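Long-range contacts in 6-phosphogluconolactonase (PDB 3NWP), which probably hydrolyses 6-phosphogluconolactone to 6-phosphogluconate, the second step of the oxidative pentose phosphate pathway: residues L29-V33 with I61-V66; F53-K59 with H91-A97. All blocks are in the same frame, centred on the assembly; numbering follows the deposited sequence.

Contact 1 of 2, residues L29-V33 with I61-V66; sequences LQEAV and IDWSDV
Residues 29-33 form one regular helical turn, closed by the bond from Val-33 N to Leu-29 O (2.9 Å), within helix 14-36. Facing it, 61-66 is the connection that returns the chain from helix 50-58 to strand 66-74: an inverse gamma turn centred on Asp-62, a short 3-10 segment at Trp-63 and Ser-64, then the extended start of the strand at Val-66. In this alpha/beta fold of the glucosamine-6-phosphate isomerase/6-phosphogluconolactonase family, strand 66-74 pairs in parallel with 39-43, so 61-66 completes a beta-alpha-beta crossover, and the contact fastens its return loop to helix 14-36, which precedes the crossover. CA atoms lie closest at Gln-30 and Ile-61 (5.9 Å), Val-33 and Asp-65 (6.6 Å) and Leu-29 and Val-66 (7.3 Å).

Leu-29 (m, t) and Val-33 (t), one turn apart, point their CA-to-CB bonds toward the loop. Leu-29 CB meets Ile-61 CD1 at 3.8 Å, and Leu-29 CD1 lies 3.9 Å from Trp-63 CZ3 and 4.3 Å from Val-66 CG1. Val-33 CG2 packs 4.2 Å from Val-66 CG2, while Val-33 CG1 approaches Asp-65 CB at 3.9 Å. Both helix side chains also touch strand 39-43, and Lys-38 forms a salt bridge with Asp-65.

The polar part belongs to Gln-30, whose chi1 of -174° and chi2 of 65° bend the carboxamide onto the gamma turn, where it reads backbone and side chain of one residue. Gln-30 NE2, also bonded to Asp-34, donates to Asp-62 OD2 at 2.9 Å, and Gln-30 OE1 accepts from Asp-62 N at 2.8 Å.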
ATOM      1  N   LEU A  29       5.595  12.979  -5.384  1.00 13.55           N
ATOM      2  CA  LEU A  29       4.299  13.243  -6.021  1.00 14.00           C
ATOM      3  C   LEU A  29       4.337  14.569  -6.797  1.00 15.06           C
ATOM      4  O   LEU A  29       3.855  14.612  -7.943  1.00 14.77           O
ATOM      5  CB  LEU A  29       3.192  13.259  -4.960  1.00 14.53           C
ATOM      6  CG  LEU A  29       2.888  11.882  -4.348  1.00 15.05           C
ATOM      7  CD1 LEU A  29       1.870  12.056  -3.156  1.00 15.09           C
ATOM      8  CD2 LEU A  29       2.399  10.827  -5.400  1.00 14.76           C
ATOM      9  N   GLN A  30       4.925  15.601  -6.205  1.00 15.38           N
ATOM     10  CA  GLN A  30       5.042  16.867  -6.928  1.00 16.43           C
ATOM     11  C   GLN A  30       5.927  16.734  -8.167  1.00 16.40           C
ATOM     12  O   GLN A  30       5.610  17.302  -9.224  1.00 17.17           O
ATOM     13  CB  GLN A  30       5.497  17.994  -6.029  1.00 17.18           C
ATOM     14  CG  GLN A  30       5.478  19.367  -6.741  1.00 19.11           C
ATOM     15  CD  GLN A  30       4.083  19.775  -7.106  1.00 20.99           C
ATOM     16  OE1 GLN A  30       3.202  19.787  -6.234  1.00 21.30           O
ATOM     17  NE2 GLN A  30       3.853  20.074  -8.404  1.00 19.00           N
ATOM     18  N   GLU A  31       7.025  15.990  -8.093  0.50 13.95           N
ATOM     19  CA  GLU A  31       7.857  15.813  -9.285  0.50 14.27           C
ATOM     20  C   GLU A  31       7.096  15.034 -10.389  0.50 15.63           C
ATOM     21  O   GLU A  31       7.316  15.248 -11.607  0.50 15.15           O
ATOM     22  CB  GLU A  31       9.164  15.101  -8.887  0.50 14.75           C
ATOM     23  CG  GLU A  31      10.053  15.926  -8.001  0.50 14.94           C
ATOM     24  CD  GLU A  31      11.145  15.162  -7.251  0.50 27.94           C
ATOM     25  OE1 GLU A  31      11.179  13.912  -7.264  0.50 30.67           O
ATOM     26  OE2 GLU A  31      11.963  15.851  -6.598  0.50 33.57           O
ATOM     27  N   ALA A  32       6.206  14.115 -10.003  1.00 15.75           N
ATOM     28  CA  ALA A  32       5.363  13.444 -10.943  1.00 14.77           C
ATOM     29  C   ALA A  32       4.324  14.360 -11.571  1.00 16.39           C
ATOM     30  O   ALA A  32       4.143  14.303 -12.777  1.00 16.08           O
ATOM     31  CB  ALA A  32       4.712  12.201 -10.322  1.00 15.55           C
ATOM     32  N   VAL A  33       3.675  15.207 -10.785  1.00 15.80           N
ATOM     33  CA  VAL A  33       2.761  16.233 -11.316  1.00 16.90           C
ATOM     34  C   VAL A  33       3.540  17.126 -12.279  1.00 17.98           C
ATOM     35  O   VAL A  33       3.061  17.408 -13.407  1.00 18.59           O
ATOM     36  CB  VAL A  33       2.098  17.047 -10.243  1.00 17.84           C
ATOM     37  CG1 VAL A  33       1.281  18.245 -10.866  1.00 18.13           C
ATOM     38  CG2 VAL A  33       1.193  16.174  -9.367  1.00 15.89           C
ATOM     39  N   ILE A  61       1.600  20.659  -1.902  1.00 16.28           N
ATOM     40  CA  ILE A  61       1.842  20.193  -3.272  1.00 16.17           C
ATOM     41  C   ILE A  61       0.501  20.286  -4.007  1.00 18.04           C
ATOM     42  O   ILE A  61      -0.561  20.572  -3.392  1.00 19.41           O
ATOM     43  CB  ILE A  61       2.409  18.727  -3.292  1.00 16.63           C
ATOM     44  CG1 ILE A  61       1.442  17.727  -2.687  1.00 18.09           C
ATOM     45  CG2 ILE A  61       3.798  18.680  -2.585  1.00 16.34           C
ATOM     46  CD1 ILE A  61       1.749  16.185  -3.071  1.00 17.52           C
ATOM     47  N   ASP A  62       0.573  20.007  -5.320  1.00 17.59           N
ATOM     48  CA  ASP A  62      -0.589  20.062  -6.201  1.00 19.53           C
ATOM     49  C   ASP A  62      -1.486  18.822  -5.990  1.00 19.11           C
ATOM     50  O   ASP A  62      -1.689  18.017  -6.908  1.00 20.41           O
ATOM     51  CB  ASP A  62      -0.121  20.183  -7.662  1.00 19.64           C
ATOM     52  CG  ASP A  62       0.535  21.480  -8.000  1.00 20.58           C
ATOM     53  OD1 ASP A  62       0.210  22.545  -7.411  1.00 22.88           O
ATOM     54  OD2 ASP A  62       1.395  21.531  -8.938  1.00 22.93           O
ATOM     55  N   TRP A  63      -2.089  18.681  -4.804  1.00 18.21           N
ATOM     56  CA  TRP A  63      -2.924  17.549  -4.439  1.00 16.59           C
ATOM     57  C   TRP A  63      -4.090  17.249  -5.383  1.00 18.17           C
ATOM     58  O   TRP A  63      -4.503  16.104  -5.518  1.00 18.90           O
ATOM     59  CB  TRP A  63      -3.453  17.631  -3.008  1.00 19.76           C
ATOM     60  CG  TRP A  63      -2.445  17.308  -1.919  1.00 18.24           C
ATOM     61  CD1 TRP A  63      -1.891  18.181  -1.039  1.00 19.81           C
ATOM     62  CD2 TRP A  63      -1.864  16.022  -1.629  1.00 18.48           C
ATOM     63  NE1 TRP A  63      -1.026  17.518  -0.196  1.00 17.73           N
ATOM     64  CE2 TRP A  63      -0.989  16.191  -0.548  1.00 16.66           C
ATOM     65  CE3 TRP A  63      -2.025  14.747  -2.173  1.00 17.56           C
ATOM     66  CZ2 TRP A  63      -0.285  15.129  -0.008  1.00 17.84           C
ATOM     67  CZ3 TRP A  63      -1.314  13.686  -1.643  1.00 18.55           C
ATOM     68  CH2 TRP A  63      -0.435  13.882  -0.577  1.00 18.61           C
ATOM     69  N   SER A  64      -4.618  18.324  -5.995  1.00 19.25           N
ATOM     70  CA  SER A  64      -5.747  18.154  -6.905  1.00 20.44           C
ATOM     71  C   SER A  64      -5.374  17.437  -8.201  1.00 20.11           C
ATOM     72  O   SER A  64      -6.244  16.970  -8.935  1.00 21.02           O
ATOM     73  CB  SER A  64      -6.461  19.516  -7.188  1.00 19.52           C
ATOM     74  OG  SER A  64      -5.615  20.433  -7.873  1.00 23.27           O
ATOM     75  N   ASP A  65      -4.087  17.313  -8.452  1.00 19.23           N
ATOM     76  CA  ASP A  65      -3.553  16.610  -9.602  1.00 17.70           C
ATOM     77  C   ASP A  65      -2.995  15.242  -9.145  1.00 17.65           C
ATOM     78  O   ASP A  65      -2.299  14.595  -9.936  1.00 18.10           O
ATOM     79  CB  ASP A  65      -2.475  17.413 -10.270  1.00 21.05           C
ATOM     80  CG  ASP A  65      -3.009  18.734 -10.841  1.00 22.86           C
ATOM     81  OD1 ASP A  65      -4.010  18.634 -11.569  1.00 23.44           O
ATOM     82  OD2 ASP A  65      -2.404  19.790 -10.592  1.00 25.46           O
ATOM     83  N   VAL A  66      -3.337  14.805  -7.931  1.00 15.99           N
ATOM     84  CA  VAL A  66      -2.869  13.482  -7.399  1.00 15.42           C
ATOM     85  C   VAL A  66      -4.066  12.583  -7.275  1.00 16.42           C
ATOM     86  O   VAL A  66      -5.072  12.930  -6.594  1.00 19.74           O
ATOM     87  CB  VAL A  66      -2.139  13.613  -6.045  1.00 16.53           C
ATOM     88  CG1 VAL A  66      -1.706  12.183  -5.535  1.00 16.15           C
ATOM     89  CG2 VAL A  66      -0.966  14.592  -6.129  1.00 16.45           C
TER

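Contact 2 of 2, residues F53-K59 with H91-A97; sequences FQLLSMK and HLLQNRA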
ATOM      1  N   PHE A  53      -0.287  10.018   7.472  1.00 16.50           N
ATOM      2  CA  PHE A  53      -1.382  10.611   6.689  1.00 15.28           C
ATOM      3  C   PHE A  53      -1.649  12.031   7.111  1.00 17.12           C
ATOM      4  O   PHE A  53      -1.860  12.905   6.268  1.00 17.82           O
ATOM      5  CB  PHE A  53      -2.665   9.826   6.804  1.00 16.02           C
ATOM      6  CG  PHE A  53      -2.664   8.436   6.129  1.00 16.51           C
ATOM      7  CD1 PHE A  53      -1.726   8.054   5.176  1.00 17.59           C
ATOM      8  CD2 PHE A  53      -3.673   7.573   6.412  1.00 17.96           C
ATOM      9  CE1 PHE A  53      -1.812   6.813   4.596  1.00 19.30           C
ATOM     10  CE2 PHE A  53      -3.790   6.329   5.788  1.00 19.96           C
ATOM     11  CZ  PHE A  53      -2.826   5.970   4.873  1.00 19.22           C
ATOM     12  N   GLN A  54      -1.704  12.250   8.434  0.50 16.64           N
ATOM     13  CA  GLN A  54      -1.946  13.601   8.965  0.50 17.65           C
ATOM     14  C   GLN A  54      -0.884  14.593   8.477  0.50 17.17           C
ATOM     15  O   GLN A  54      -1.196  15.721   8.091  0.50 17.48           O
ATOM     16  CB  GLN A  54      -2.052  13.576  10.511  0.50 18.15           C
ATOM     17  CG  GLN A  54      -3.290  12.827  11.028  0.50 18.58           C
ATOM     18  CD  GLN A  54      -3.180  12.388  12.495  0.50 30.06           C
ATOM     19  OE1 GLN A  54      -2.384  12.929  13.270  0.50 24.90           O
ATOM     20  NE2 GLN A  54      -3.944  11.364  12.859  0.50 32.69           N
ATOM     21  N   LEU A  55       0.368  14.192   8.515  1.00 16.89           N
ATOM     22  CA  LEU A  55       1.468  15.051   8.064  1.00 17.70           C
ATOM     23  C   LEU A  55       1.396  15.290   6.565  1.00 18.46           C
ATOM     24  O   LEU A  55       1.561  16.424   6.047  1.00 18.96           O
ATOM     25  CB  LEU A  55       2.831  14.449   8.388  1.00 19.90           C
ATOM     26  CG  LEU A  55       3.244  14.378   9.837  1.00 26.31           C
ATOM     27  CD1 LEU A  55       4.686  13.831   9.897  1.00 26.50           C
ATOM     28  CD2 LEU A  55       3.189  15.734  10.582  1.00 28.61           C
ATOM     29  N   LEU A  56       1.116  14.222   5.812  1.00 17.61           N
ATOM     30  CA  LEU A  56       1.021  14.356   4.366  1.00 17.45           C
ATOM     31  C   LEU A  56      -0.105  15.333   3.989  1.00 18.13           C
ATOM     32  O   LEU A  56       0.030  16.108   3.054  1.00 19.30           O
ATOM     33  CB  LEU A  56       0.676  13.011   3.713  1.00 21.37           C
ATOM     34  CG  LEU A  56       1.788  12.161   3.250  1.00 25.33           C
ATOM     35  CD1 LEU A  56       1.177  10.831   2.695  1.00 22.66           C
ATOM     36  CD2 LEU A  56       2.676  12.848   2.145  1.00 21.00           C
ATOM     37  N   SER A  57      -1.234  15.277   4.719  1.00 16.44           N
ATOM     38  CA  SER A  57      -2.373  16.108   4.442  1.00 17.53           C
ATOM     39  C   SER A  57      -2.026  17.594   4.481  1.00 16.26           C
ATOM     40  O   SER A  57      -2.745  18.375   3.856  1.00 19.07           O
ATOM     41  CB  SER A  57      -3.535  15.810   5.369  1.00 18.17           C
ATOM     42  OG  SER A  57      -3.402  16.458   6.628  1.00 17.46           O
HETATM   43  N   MSE A  58      -0.991  17.976   5.216  0.50 16.83           N
HETATM   44  CA  MSE A  58      -0.624  19.384   5.330  0.50 16.49           C
HETATM   45  C   MSE A  58       0.422  19.835   4.297  0.50 15.87           C
HETATM   46  O   MSE A  58       0.644  21.055   4.148  0.50 16.88           O
HETATM   47  CB  MSE A  58      -0.164  19.708   6.763  0.50 19.32           C
HETATM   48  CG  MSE A  58      -1.303  19.781   7.760  0.50 26.46           C
HETATM   49 SE   MSE A  58      -2.420  21.312   7.469  0.38 24.65          SE
HETATM   50  CE  MSE A  58      -1.456  22.588   8.579  0.50 23.81           C
ATOM     51  N   LYS A  59       1.043  18.891   3.556  1.00 16.86           N
ATOM     52  CA  LYS A  59       2.093  19.242   2.587  1.00 16.96           C
ATOM     53  C   LYS A  59       1.519  20.097   1.445  1.00 15.81           C
ATOM     54  O   LYS A  59       0.459  19.762   0.907  1.00 17.71           O
ATOM     55  CB  LYS A  59       2.764  17.985   2.034  1.00 18.21           C
ATOM     56  CG  LYS A  59       3.587  17.199   3.056  1.00 19.02           C
ATOM     57  CD  LYS A  59       4.831  17.950   3.453  1.00 20.60           C
ATOM     58  CE  LYS A  59       5.642  17.213   4.532  1.00 22.06           C
ATOM     59  NZ  LYS A  59       6.840  18.033   4.908  1.00 23.94           N
ATOM     60  N   HIS A  91      -8.187  10.708   7.881  1.00 19.25           N
ATOM     61  CA  HIS A  91      -6.862  11.192   8.206  1.00 19.24           C
ATOM     62  C   HIS A  91      -6.037  11.769   7.057  1.00 20.81           C
ATOM     63  O   HIS A  91      -5.242  12.671   7.305  1.00 20.92           O
ATOM     64  CB  HIS A  91      -6.042  10.085   8.877  1.00 20.15           C
ATOM     65  CG  HIS A  91      -6.646   9.590  10.145  1.00 23.02           C
ATOM     66  ND1 HIS A  91      -6.533  10.284  11.336  1.00 28.71           N
ATOM     67  CD2 HIS A  91      -7.414   8.508  10.406  1.00 22.94           C
ATOM     68  CE1 HIS A  91      -7.202   9.636  12.278  1.00 32.01           C
ATOM     69  NE2 HIS A  91      -7.745   8.556  11.745  1.00 26.91           N
ATOM     70  N   LEU A  92      -6.141  11.218   5.839  1.00 17.39           N
ATOM     71  CA  LEU A  92      -5.369  11.716   4.707  1.00 16.33           C
ATOM     72  C   LEU A  92      -6.105  12.811   3.909  1.00 16.43           C
ATOM     73  O   LEU A  92      -5.503  13.792   3.513  1.00 18.61           O
ATOM     74  CB  LEU A  92      -4.919  10.547   3.797  1.00 16.23           C
ATOM     75  CG  LEU A  92      -4.103  10.913   2.547  1.00 15.10           C
ATOM     76  CD1 LEU A  92      -2.792  11.569   2.999  1.00 17.37           C
ATOM     77  CD2 LEU A  92      -3.789   9.627   1.714  1.00 17.99           C
ATOM     78  N   LEU A  93      -7.397  12.589   3.629  1.00 17.79           N
ATOM     79  CA  LEU A  93      -8.135  13.440   2.700  1.00 19.13           C
ATOM     80  C   LEU A  93      -8.705  14.626   3.498  1.00 21.73           C
ATOM     81  O   LEU A  93      -9.942  14.811   3.645  1.00 22.27           O
ATOM     82  CB  LEU A  93      -9.236  12.651   2.042  1.00 20.18           C
ATOM     83  CG  LEU A  93      -8.794  11.446   1.237  1.00 22.93           C
ATOM     84  CD1 LEU A  93     -10.037  10.861   0.525  1.00 22.32           C
ATOM     85  CD2 LEU A  93      -7.729  11.822   0.175  1.00 24.57           C
ATOM     86  N   GLN A  94      -7.772  15.362   4.073  1.00 19.68           N
ATOM     87  CA  GLN A  94      -8.059  16.488   4.989  1.00 20.56           C
ATOM     88  C   GLN A  94      -7.083  17.613   4.636  1.00 23.68           C
ATOM     89  O   GLN A  94      -6.091  17.414   3.934  1.00 19.91           O
ATOM     90  CB  GLN A  94      -7.834  16.042   6.426  1.00 23.84           C
ATOM     91  CG  GLN A  94      -8.762  14.900   6.916  1.00 26.00           C
ATOM     92  CD  GLN A  94     -10.209  15.323   7.031  1.00 29.20           C
ATOM     93  OE1 GLN A  94     -10.500  16.487   7.303  1.00 33.95           O
ATOM     94  NE2 GLN A  94     -11.124  14.406   6.796  1.00 26.45           N
ATOM     95  N   ASN A  95      -7.337  18.839   5.099  1.00 22.25           N
ATOM     96  CA  ASN A  95      -6.340  19.895   4.883  1.00 20.51           C
ATOM     97  C   ASN A  95      -6.019  20.071   3.388  1.00 18.48           C
ATOM     98  O   ASN A  95      -6.958  20.128   2.586  1.00 22.53           O
ATOM     99  CB  ASN A  95      -5.140  19.662   5.801  1.00 20.30           C
ATOM    100  CG  ASN A  95      -5.567  19.505   7.254  1.00 28.00           C
ATOM    101  OD1 ASN A  95      -6.336  20.345   7.756  1.00 27.62           O
ATOM    102  ND2 ASN A  95      -5.142  18.436   7.917  1.00 24.30           N
ATOM    103  N   ARG A  96      -4.743  20.228   3.018  1.00 19.02           N
ATOM    104  CA  ARG A  96      -4.386  20.496   1.632  1.00 17.24           C
ATOM    105  C   ARG A  96      -4.744  19.309   0.758  1.00 18.47           C
ATOM    106  O   ARG A  96      -5.020  19.452  -0.421  1.00 21.40           O
ATOM    107  CB  ARG A  96      -2.934  20.910   1.513  1.00 19.47           C
ATOM    108  CG  ARG A  96      -2.601  22.205   2.311  1.00 23.50           C
ATOM    109  CD  ARG A  96      -1.234  22.766   2.049  1.00 27.63           C
ATOM    110  NE  ARG A  96      -1.113  24.156   2.560  1.00 30.75           N
ATOM    111  CZ  ARG A  96      -0.582  24.526   3.724  1.00 38.30           C
ATOM    112  NH1 ARG A  96      -0.054  23.652   4.584  1.00 38.50           N
ATOM    113  NH2 ARG A  96      -0.568  25.812   4.033  1.00 39.12           N
ATOM    114  N   ALA A  97      -4.723  18.121   1.339  1.00 20.98           N
ATOM    115  CA  ALA A  97      -5.047  16.921   0.538  1.00 21.57           C
ATOM    116  C   ALA A  97      -6.544  16.624   0.365  1.00 23.18           C
ATOM    117  O   ALA A  97      -6.893  15.665  -0.315  1.00 25.06           O
ATOM    118  CB  ALA A  97      -4.303  15.710   1.125  1.00 19.54           C
TER
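A helix end leaves carbonyl groups without the amides of a following turn, and here segment 91-97, which leaves helix 84-91, supplies donors to two of them. Arg-96 NH1 donates to Met-58 O at 2.7 Å, the carbonyl lying at the edge of the guanidinium, near its plane. Ser-57 O accepts from Ala-97 N at 3.2 Å and, more weakly because of a bent angle, from Arg-96 N at 2.9 Å. The Ser-57 side chain is engaged as well: Ser-57 OG donates to Gln-54 O (2.7 Å), back along the helix, and accepts an almost linear bond from Asn-95 ND2 (2.9 Å), so one hydroxyl relays between helix and loop.

The loop reaches these positions by an inverse gamma turn at Leu-93 and a positive phi of 57° at Asn-95, before the 3-10 segment begins at Arg-96. Its backbone runs close to the helix, with CA atoms 4.6 Å apart for Phe-53 and Leu-92 and 4.8 Å for Ser-57 and Ala-97. Around the polar centre, the selenomethionine Met-58 rests its SE 3.6 Å from Asn-95 CB on the exposed side. At the other end, Leu-92 fills the buried side, its CB 3.8 Å from Phe-53 CB and its CD1 3.8 Å from Leu-56 CB; Ile-68 of strand 66-74 backs it. His-91 CB lies at the edge of the Phe-53 ring.

Main-chain and side-chain donors thus converge on helix-end carbonyls, tying the C-terminal part of 50-58, the crossover helix between parallel strands 39-43 and 66-74, to the segment leading toward strand 101-102.

The two contacts interleave along the chain, and both involve the crossover built around helix 50-58: contact 2 engages the C-terminal part of the helix itself, contact 1 the loop that follows it. Their centres are 13 Å apart, and Trp-63 bridges them, with Trp-63 CZ2 3.2 Å from Leu-56 O and Trp-63 CG 3.6 Å from Ala-97 CA, while its NE1 bonds to Lys-59 O. Both are partly buried, on the same side of the chain's centre. Contact 1 buries 375 Å² and draws its two hydrogen bonds from a single glutamine beside an aliphatic cluster; contact 2 buries 586 Å² and relies on helix-end carbonyls and the Ser-57 hydroxyl, with leucine and phenylalanine at its buried end.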